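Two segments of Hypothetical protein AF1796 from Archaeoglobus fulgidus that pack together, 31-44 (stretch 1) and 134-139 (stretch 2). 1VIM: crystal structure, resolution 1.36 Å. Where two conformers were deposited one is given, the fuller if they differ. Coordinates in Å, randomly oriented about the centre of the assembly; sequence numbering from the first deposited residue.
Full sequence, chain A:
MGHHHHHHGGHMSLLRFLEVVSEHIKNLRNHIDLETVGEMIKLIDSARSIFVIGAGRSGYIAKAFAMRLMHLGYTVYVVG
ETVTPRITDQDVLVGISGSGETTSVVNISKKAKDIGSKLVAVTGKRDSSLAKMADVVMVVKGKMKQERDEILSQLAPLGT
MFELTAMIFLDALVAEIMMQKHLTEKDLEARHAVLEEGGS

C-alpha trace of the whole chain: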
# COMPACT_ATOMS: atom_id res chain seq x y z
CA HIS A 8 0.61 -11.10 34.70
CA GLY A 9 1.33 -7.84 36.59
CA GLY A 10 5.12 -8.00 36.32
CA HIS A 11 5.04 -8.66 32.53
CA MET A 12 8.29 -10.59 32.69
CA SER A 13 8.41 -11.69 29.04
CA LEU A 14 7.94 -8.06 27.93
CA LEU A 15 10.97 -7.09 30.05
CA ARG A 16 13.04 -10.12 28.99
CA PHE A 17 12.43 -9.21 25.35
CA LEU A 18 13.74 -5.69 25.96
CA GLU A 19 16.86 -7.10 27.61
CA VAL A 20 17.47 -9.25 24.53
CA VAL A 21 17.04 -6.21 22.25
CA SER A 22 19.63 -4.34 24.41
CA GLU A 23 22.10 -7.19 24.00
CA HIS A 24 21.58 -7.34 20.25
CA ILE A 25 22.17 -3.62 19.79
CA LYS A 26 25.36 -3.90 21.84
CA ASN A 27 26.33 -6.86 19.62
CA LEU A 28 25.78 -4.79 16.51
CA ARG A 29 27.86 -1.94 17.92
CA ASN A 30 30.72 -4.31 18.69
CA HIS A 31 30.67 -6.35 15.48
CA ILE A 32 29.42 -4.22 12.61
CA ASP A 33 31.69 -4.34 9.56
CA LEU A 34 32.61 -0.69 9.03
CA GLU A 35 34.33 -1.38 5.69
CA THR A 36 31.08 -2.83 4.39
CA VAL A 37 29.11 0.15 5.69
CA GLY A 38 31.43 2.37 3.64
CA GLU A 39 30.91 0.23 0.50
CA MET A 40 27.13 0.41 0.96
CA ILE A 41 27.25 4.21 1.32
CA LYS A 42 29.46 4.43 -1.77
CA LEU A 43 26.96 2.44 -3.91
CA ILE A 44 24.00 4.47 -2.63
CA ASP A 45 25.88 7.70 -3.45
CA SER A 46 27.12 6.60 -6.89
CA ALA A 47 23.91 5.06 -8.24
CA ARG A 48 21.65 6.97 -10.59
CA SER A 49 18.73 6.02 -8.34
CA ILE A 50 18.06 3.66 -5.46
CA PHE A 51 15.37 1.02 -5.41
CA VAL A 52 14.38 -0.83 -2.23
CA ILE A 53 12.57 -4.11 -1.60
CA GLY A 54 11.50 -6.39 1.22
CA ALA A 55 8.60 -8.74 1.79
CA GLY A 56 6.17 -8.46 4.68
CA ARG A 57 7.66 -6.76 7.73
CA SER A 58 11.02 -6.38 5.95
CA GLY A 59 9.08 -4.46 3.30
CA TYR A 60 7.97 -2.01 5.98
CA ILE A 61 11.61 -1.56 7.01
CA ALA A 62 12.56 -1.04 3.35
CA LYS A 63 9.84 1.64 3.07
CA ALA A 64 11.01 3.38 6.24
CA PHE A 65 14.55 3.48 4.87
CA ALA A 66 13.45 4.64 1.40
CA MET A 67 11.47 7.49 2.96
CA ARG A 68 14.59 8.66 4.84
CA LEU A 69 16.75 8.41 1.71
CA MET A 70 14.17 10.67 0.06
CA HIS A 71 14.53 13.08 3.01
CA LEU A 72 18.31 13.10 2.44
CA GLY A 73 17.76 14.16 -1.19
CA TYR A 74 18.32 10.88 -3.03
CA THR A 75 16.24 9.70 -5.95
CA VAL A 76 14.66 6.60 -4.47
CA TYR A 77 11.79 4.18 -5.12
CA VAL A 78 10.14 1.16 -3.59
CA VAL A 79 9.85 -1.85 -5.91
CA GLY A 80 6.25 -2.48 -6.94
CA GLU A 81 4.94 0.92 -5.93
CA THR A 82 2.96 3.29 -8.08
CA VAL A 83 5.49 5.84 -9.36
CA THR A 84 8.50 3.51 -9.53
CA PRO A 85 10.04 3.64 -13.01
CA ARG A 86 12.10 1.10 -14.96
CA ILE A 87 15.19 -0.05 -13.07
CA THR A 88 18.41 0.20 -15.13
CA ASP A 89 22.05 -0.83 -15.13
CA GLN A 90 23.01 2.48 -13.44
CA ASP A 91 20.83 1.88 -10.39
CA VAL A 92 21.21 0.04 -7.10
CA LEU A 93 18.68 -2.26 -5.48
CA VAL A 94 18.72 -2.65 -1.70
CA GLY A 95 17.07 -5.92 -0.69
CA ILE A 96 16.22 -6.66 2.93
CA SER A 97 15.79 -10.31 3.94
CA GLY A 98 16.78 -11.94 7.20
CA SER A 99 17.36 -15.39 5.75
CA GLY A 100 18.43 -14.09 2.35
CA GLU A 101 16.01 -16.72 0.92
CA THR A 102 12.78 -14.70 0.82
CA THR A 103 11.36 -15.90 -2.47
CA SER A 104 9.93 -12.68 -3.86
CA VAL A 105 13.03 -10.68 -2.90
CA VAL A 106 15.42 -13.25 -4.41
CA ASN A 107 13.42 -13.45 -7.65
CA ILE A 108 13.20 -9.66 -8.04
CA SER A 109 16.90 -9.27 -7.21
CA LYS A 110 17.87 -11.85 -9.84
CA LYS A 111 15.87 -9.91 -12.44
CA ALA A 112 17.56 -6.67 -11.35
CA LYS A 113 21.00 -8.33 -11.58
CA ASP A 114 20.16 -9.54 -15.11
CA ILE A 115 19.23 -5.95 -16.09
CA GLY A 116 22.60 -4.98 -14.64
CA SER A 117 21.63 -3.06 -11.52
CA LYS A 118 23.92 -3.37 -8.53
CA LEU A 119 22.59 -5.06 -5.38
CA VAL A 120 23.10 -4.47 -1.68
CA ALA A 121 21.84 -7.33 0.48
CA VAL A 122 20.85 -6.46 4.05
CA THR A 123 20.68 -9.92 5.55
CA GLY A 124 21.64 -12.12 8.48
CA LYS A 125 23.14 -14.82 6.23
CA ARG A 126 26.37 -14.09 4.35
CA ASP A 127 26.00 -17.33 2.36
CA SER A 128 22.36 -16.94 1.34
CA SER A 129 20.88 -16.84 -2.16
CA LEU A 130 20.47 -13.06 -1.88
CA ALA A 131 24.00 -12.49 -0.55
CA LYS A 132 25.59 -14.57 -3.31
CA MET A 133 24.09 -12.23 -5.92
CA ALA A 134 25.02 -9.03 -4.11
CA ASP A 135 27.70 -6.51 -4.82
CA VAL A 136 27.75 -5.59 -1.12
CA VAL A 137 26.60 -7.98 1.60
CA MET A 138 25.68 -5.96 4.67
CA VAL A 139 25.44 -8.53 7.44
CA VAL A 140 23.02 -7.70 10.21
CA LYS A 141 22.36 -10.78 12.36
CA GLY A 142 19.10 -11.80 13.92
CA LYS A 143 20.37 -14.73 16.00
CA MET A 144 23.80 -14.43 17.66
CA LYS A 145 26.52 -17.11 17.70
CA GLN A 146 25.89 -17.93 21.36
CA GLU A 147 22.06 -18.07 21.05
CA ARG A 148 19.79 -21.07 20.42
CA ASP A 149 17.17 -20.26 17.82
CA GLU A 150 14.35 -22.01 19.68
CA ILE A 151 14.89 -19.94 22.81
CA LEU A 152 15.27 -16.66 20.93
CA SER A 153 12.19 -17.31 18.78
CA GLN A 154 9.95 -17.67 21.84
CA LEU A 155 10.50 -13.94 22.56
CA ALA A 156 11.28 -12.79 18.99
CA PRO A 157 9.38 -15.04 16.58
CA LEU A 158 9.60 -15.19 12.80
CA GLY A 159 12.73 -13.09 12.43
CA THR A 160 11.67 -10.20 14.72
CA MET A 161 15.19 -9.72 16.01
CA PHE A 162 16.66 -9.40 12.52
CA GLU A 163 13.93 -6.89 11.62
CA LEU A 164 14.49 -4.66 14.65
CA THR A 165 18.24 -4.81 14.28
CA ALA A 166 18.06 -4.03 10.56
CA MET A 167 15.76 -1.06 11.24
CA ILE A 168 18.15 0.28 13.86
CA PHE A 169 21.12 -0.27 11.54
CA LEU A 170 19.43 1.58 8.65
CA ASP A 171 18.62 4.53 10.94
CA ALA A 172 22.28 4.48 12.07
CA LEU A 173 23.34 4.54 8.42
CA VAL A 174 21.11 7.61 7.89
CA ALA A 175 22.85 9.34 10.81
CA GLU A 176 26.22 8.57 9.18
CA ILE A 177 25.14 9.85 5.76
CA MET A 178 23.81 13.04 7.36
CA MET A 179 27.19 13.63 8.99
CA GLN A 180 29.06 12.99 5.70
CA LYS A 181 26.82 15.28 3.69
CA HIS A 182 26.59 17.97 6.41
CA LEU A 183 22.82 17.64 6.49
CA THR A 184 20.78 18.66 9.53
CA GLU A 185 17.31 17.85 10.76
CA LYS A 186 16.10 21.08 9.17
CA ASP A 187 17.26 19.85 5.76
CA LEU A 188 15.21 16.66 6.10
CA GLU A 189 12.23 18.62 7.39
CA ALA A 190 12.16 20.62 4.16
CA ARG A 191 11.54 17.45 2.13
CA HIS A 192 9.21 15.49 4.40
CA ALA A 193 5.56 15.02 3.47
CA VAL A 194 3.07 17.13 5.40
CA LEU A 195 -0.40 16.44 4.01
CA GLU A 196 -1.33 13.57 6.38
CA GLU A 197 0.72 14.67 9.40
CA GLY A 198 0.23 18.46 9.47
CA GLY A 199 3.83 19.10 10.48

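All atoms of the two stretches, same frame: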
# COMPACT_ATOMS: atom_id res chain seq x y z
N HIS A 31 30.33 -5.42 16.55
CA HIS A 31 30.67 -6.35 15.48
C HIS A 31 30.40 -5.88 14.06
O HIS A 31 30.83 -6.53 13.10
CB HIS A 31 30.05 -7.72 15.74
CG HIS A 31 30.68 -8.43 16.90
ND1 HIS A 31 30.04 -8.63 18.10
CD2 HIS A 31 31.94 -8.91 17.06
CE1 HIS A 31 30.86 -9.24 18.94
NE2 HIS A 31 32.02 -9.42 18.33
N ILE A 32 29.73 -4.75 13.93
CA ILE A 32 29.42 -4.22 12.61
C ILE A 32 30.67 -4.04 11.75
O ILE A 32 31.73 -3.60 12.24
CB ILE A 32 28.62 -2.91 12.74
CG1 ILE A 32 28.08 -2.46 11.38
CG2 ILE A 32 29.43 -1.81 13.44
CD1 ILE A 32 27.09 -1.33 11.49
N ASP A 33 30.58 -4.45 10.49
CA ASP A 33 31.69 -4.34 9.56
C ASP A 33 31.69 -2.95 8.93
O ASP A 33 30.88 -2.64 8.05
CB ASP A 33 31.61 -5.43 8.50
CG ASP A 33 32.80 -5.45 7.57
OD1 ASP A 33 33.51 -4.42 7.43
OD2 ASP A 33 33.10 -6.47 6.91
N LEU A 34 32.59 -2.10 9.41
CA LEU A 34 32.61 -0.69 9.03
C LEU A 34 33.04 -0.49 7.58
O LEU A 34 32.62 0.45 6.93
CB LEU A 34 33.51 0.11 9.98
CG LEU A 34 33.04 0.09 11.44
CD1 LEU A 34 34.07 0.72 12.38
CD2 LEU A 34 31.71 0.81 11.56
N GLU A 35 33.88 -1.40 7.08
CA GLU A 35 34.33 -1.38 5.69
C GLU A 35 33.10 -1.58 4.79
O GLU A 35 32.90 -0.88 3.79
CB GLU A 35 35.35 -2.50 5.43
CG GLU A 35 36.73 -2.25 6.03
CD GLU A 35 37.66 -3.45 5.88
OE1 GLU A 35 37.91 -3.89 4.74
OE2 GLU A 35 38.14 -3.96 6.92
N THR A 36 32.27 -2.55 5.16
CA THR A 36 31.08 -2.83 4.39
C THR A 36 30.07 -1.67 4.45
O THR A 36 29.46 -1.34 3.45
CB THR A 36 30.45 -4.15 4.86
OG1 THR A 36 31.46 -5.18 4.79
CG2 THR A 36 29.45 -4.60 3.87
N VAL A 37 29.94 -1.04 5.60
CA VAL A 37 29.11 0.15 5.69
C VAL A 37 29.60 1.19 4.67
O VAL A 37 28.79 1.75 3.94
CB VAL A 37 29.15 0.74 7.10
CG1 VAL A 37 28.50 2.13 7.13
CG2 VAL A 37 28.48 -0.22 8.10
N GLY A 38 30.91 1.43 4.61
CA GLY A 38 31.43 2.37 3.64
C GLY A 38 31.10 2.01 2.20
O GLY A 38 30.78 2.89 1.38
N GLU A 39 31.21 0.71 1.86
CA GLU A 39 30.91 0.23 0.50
C GLU A 39 29.43 0.44 0.17
O GLU A 39 29.07 0.82 -0.96
CB GLU A 39 31.27 -1.26 0.34
CG GLU A 39 32.77 -1.53 0.38
CD GLU A 39 33.08 -3.00 0.63
OE1 GLU A 39 32.13 -3.83 0.67
OE2 GLU A 39 34.28 -3.32 0.79
N MET A 40 28.57 0.18 1.15
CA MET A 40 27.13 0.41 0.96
C MET A 40 26.83 1.89 0.71
O MET A 40 26.09 2.23 -0.21
CB MET A 40 26.34 -0.12 2.17
CG MET A 40 24.84 0.16 2.08
SD MET A 40 23.96 -0.72 3.39
CE MET A 40 22.25 -0.30 2.97
N ILE A 41 27.41 2.77 1.53
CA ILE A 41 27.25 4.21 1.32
C ILE A 41 27.74 4.62 -0.07
O ILE A 41 27.07 5.38 -0.77
CB ILE A 41 27.97 5.02 2.41
CG1 ILE A 41 27.23 4.82 3.73
CG2 ILE A 41 28.00 6.53 2.07
CD1 ILE A 41 27.95 5.40 4.95
N LYS A 42 28.91 4.12 -0.46
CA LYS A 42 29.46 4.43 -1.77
C LYS A 42 28.51 4.04 -2.92
O LYS A 42 28.30 4.84 -3.85
CB LYS A 42 30.82 3.76 -1.96
CG LYS A 42 31.47 4.05 -3.31
N LEU A 43 27.91 2.84 -2.86
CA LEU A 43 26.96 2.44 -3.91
C LEU A 43 25.70 3.30 -3.90
O LEU A 43 25.18 3.68 -4.96
CB LEU A 43 26.58 0.96 -3.82
CG LEU A 43 27.63 -0.10 -4.17
CD1 LEU A 43 26.95 -1.44 -4.35
CD2 LEU A 43 28.37 0.28 -5.44
N ILE A 44 25.17 3.59 -2.71
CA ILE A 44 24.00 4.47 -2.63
C ILE A 44 24.31 5.85 -3.25
O ILE A 44 23.50 6.42 -3.98
CB ILE A 44 23.51 4.59 -1.15
CG1 ILE A 44 22.78 3.31 -0.74
CG2 ILE A 44 22.59 5.81 -0.97
CD1 ILE A 44 22.57 3.19 0.81
N ALA A 134 24.90 -10.44 -4.47
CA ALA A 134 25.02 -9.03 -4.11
C ALA A 134 26.39 -8.48 -4.37
O ALA A 134 27.40 -9.18 -4.24
CB ALA A 134 24.71 -8.86 -2.64
N ASP A 135 26.44 -7.21 -4.73
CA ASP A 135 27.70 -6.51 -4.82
C ASP A 135 28.27 -6.17 -3.45
O ASP A 135 29.51 -6.14 -3.27
CB ASP A 135 27.52 -5.25 -5.66
CG ASP A 135 27.13 -5.59 -7.06
OD1 ASP A 135 25.92 -5.65 -7.37
OD2 ASP A 135 27.98 -5.84 -7.95
N VAL A 136 27.38 -5.89 -2.49
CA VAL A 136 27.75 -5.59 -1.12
C VAL A 136 26.79 -6.39 -0.25
O VAL A 136 25.56 -6.34 -0.44
CB VAL A 136 27.59 -4.08 -0.79
CG1 VAL A 136 27.80 -3.83 0.68
CG2 VAL A 136 28.57 -3.24 -1.62
N VAL A 137 27.36 -7.17 0.66
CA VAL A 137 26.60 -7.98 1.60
C VAL A 137 26.74 -7.33 2.96
O VAL A 137 27.82 -7.39 3.57
CB VAL A 137 27.12 -9.43 1.62
CG1 VAL A 137 26.36 -10.27 2.64
CG2 VAL A 137 27.08 -10.03 0.21
N MET A 138 25.68 -6.67 3.41
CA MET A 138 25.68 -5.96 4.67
C MET A 138 25.06 -6.87 5.72
O MET A 138 23.83 -7.04 5.77
CB MET A 138 24.94 -4.63 4.50
CG MET A 138 24.92 -3.73 5.70
SD MET A 138 26.57 -3.02 6.05
CE MET A 138 26.85 -3.70 7.61
N VAL A 139 25.91 -7.51 6.51
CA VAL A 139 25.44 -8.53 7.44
C VAL A 139 24.94 -7.89 8.71
O VAL A 139 25.66 -7.18 9.40
CB VAL A 139 26.54 -9.55 7.75
CG1 VAL A 139 26.00 -10.60 8.71
CG2 VAL A 139 27.01 -10.20 6.45
O HOH W 1 28.48 -6.39 9.48
O HOH W 2 31.77 -4.48 -2.37

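A helix packed against a strand often shows a simple principle: apolar side chains hold the centre of the contact, while polar groups near its ends are bridged by water. The packing of helix 34-44 on strand 136-139 is a compact example. The axes approach to 8.3 Å, and the two N-to-C directions diverge by 129°, so the chains run roughly opposite but obliquely. About 406 Å² is buried, and no direct hydrogen bond crosses the contact. Most of the area on the strand side belongs to Met 138 and Val 136, and on the helix side Thr 36 contributes most.

Met 138 is covered most extensively. Its CA-to-CB bond points sideways relative to the helix, but chi1 t and chi2 p, with chi3 at -118°, bring the end of the side chain nearer. The terminal methyl settles by the start of the helix: Met 138 CE lies 3.9 Å from Val 37 CG2 and 4.2 Å from Ile 32 CG1. Although the CA-to-CB bond of Val 37 points away, its CG2 branch meets the end of the Met 138 side chain. Closer to the backbone, Met 138 CG meets Met 40 SD at 3.9 Å, so one long side chain touches residues from successive turns of the helix.

Val 136 works differently. It is short and beta-branched, and its CA-to-CB bond points toward the helix. Val 136 CG1 lies 3.7 Å from Thr 36 CG2 and 4.3 Å from Met 40 CB, whereas Val 136 CG2 lies 3.6 Å from Leu 43 CD1. Glu 39 CB lies near both methyls, 3.9 Å from Val 136 CG2 and 4.3 Å from Val 136 CG1. The helix residues that meet it, Thr 36, Glu 39, Met 40 and Leu 43, follow the three- and four-residue spacing that places side chains along one helical face.

Thr 36 presents its methyl to the strand, against a carbonyl oxygen as well as side chains: Thr 36 CG2 lies 3.2 Å from Val 137 O, 3.7 Å from Val 136 CG1 and 3.9 Å from Met 138 SD. The other branch, Thr 36 OG1, lies 3.0 Å from Asp 33 OD2. Asp 33 caps the helix: Asp 33 OD1 accepts from Thr 36 N at 3.2 Å and, weakly, from Glu 35 N at 3.1 Å, occupying amides that the first turn leaves without backbone partners.

Water completes the polar margin. One molecule accepts from Asp 33 N (3.0 Å to the water O) and donates to Val 139 O (2.9 Å); another donates to Asp 135 O (2.9 Å from the water O) and, weakly, to Glu 39 OE1 (3.1 Å).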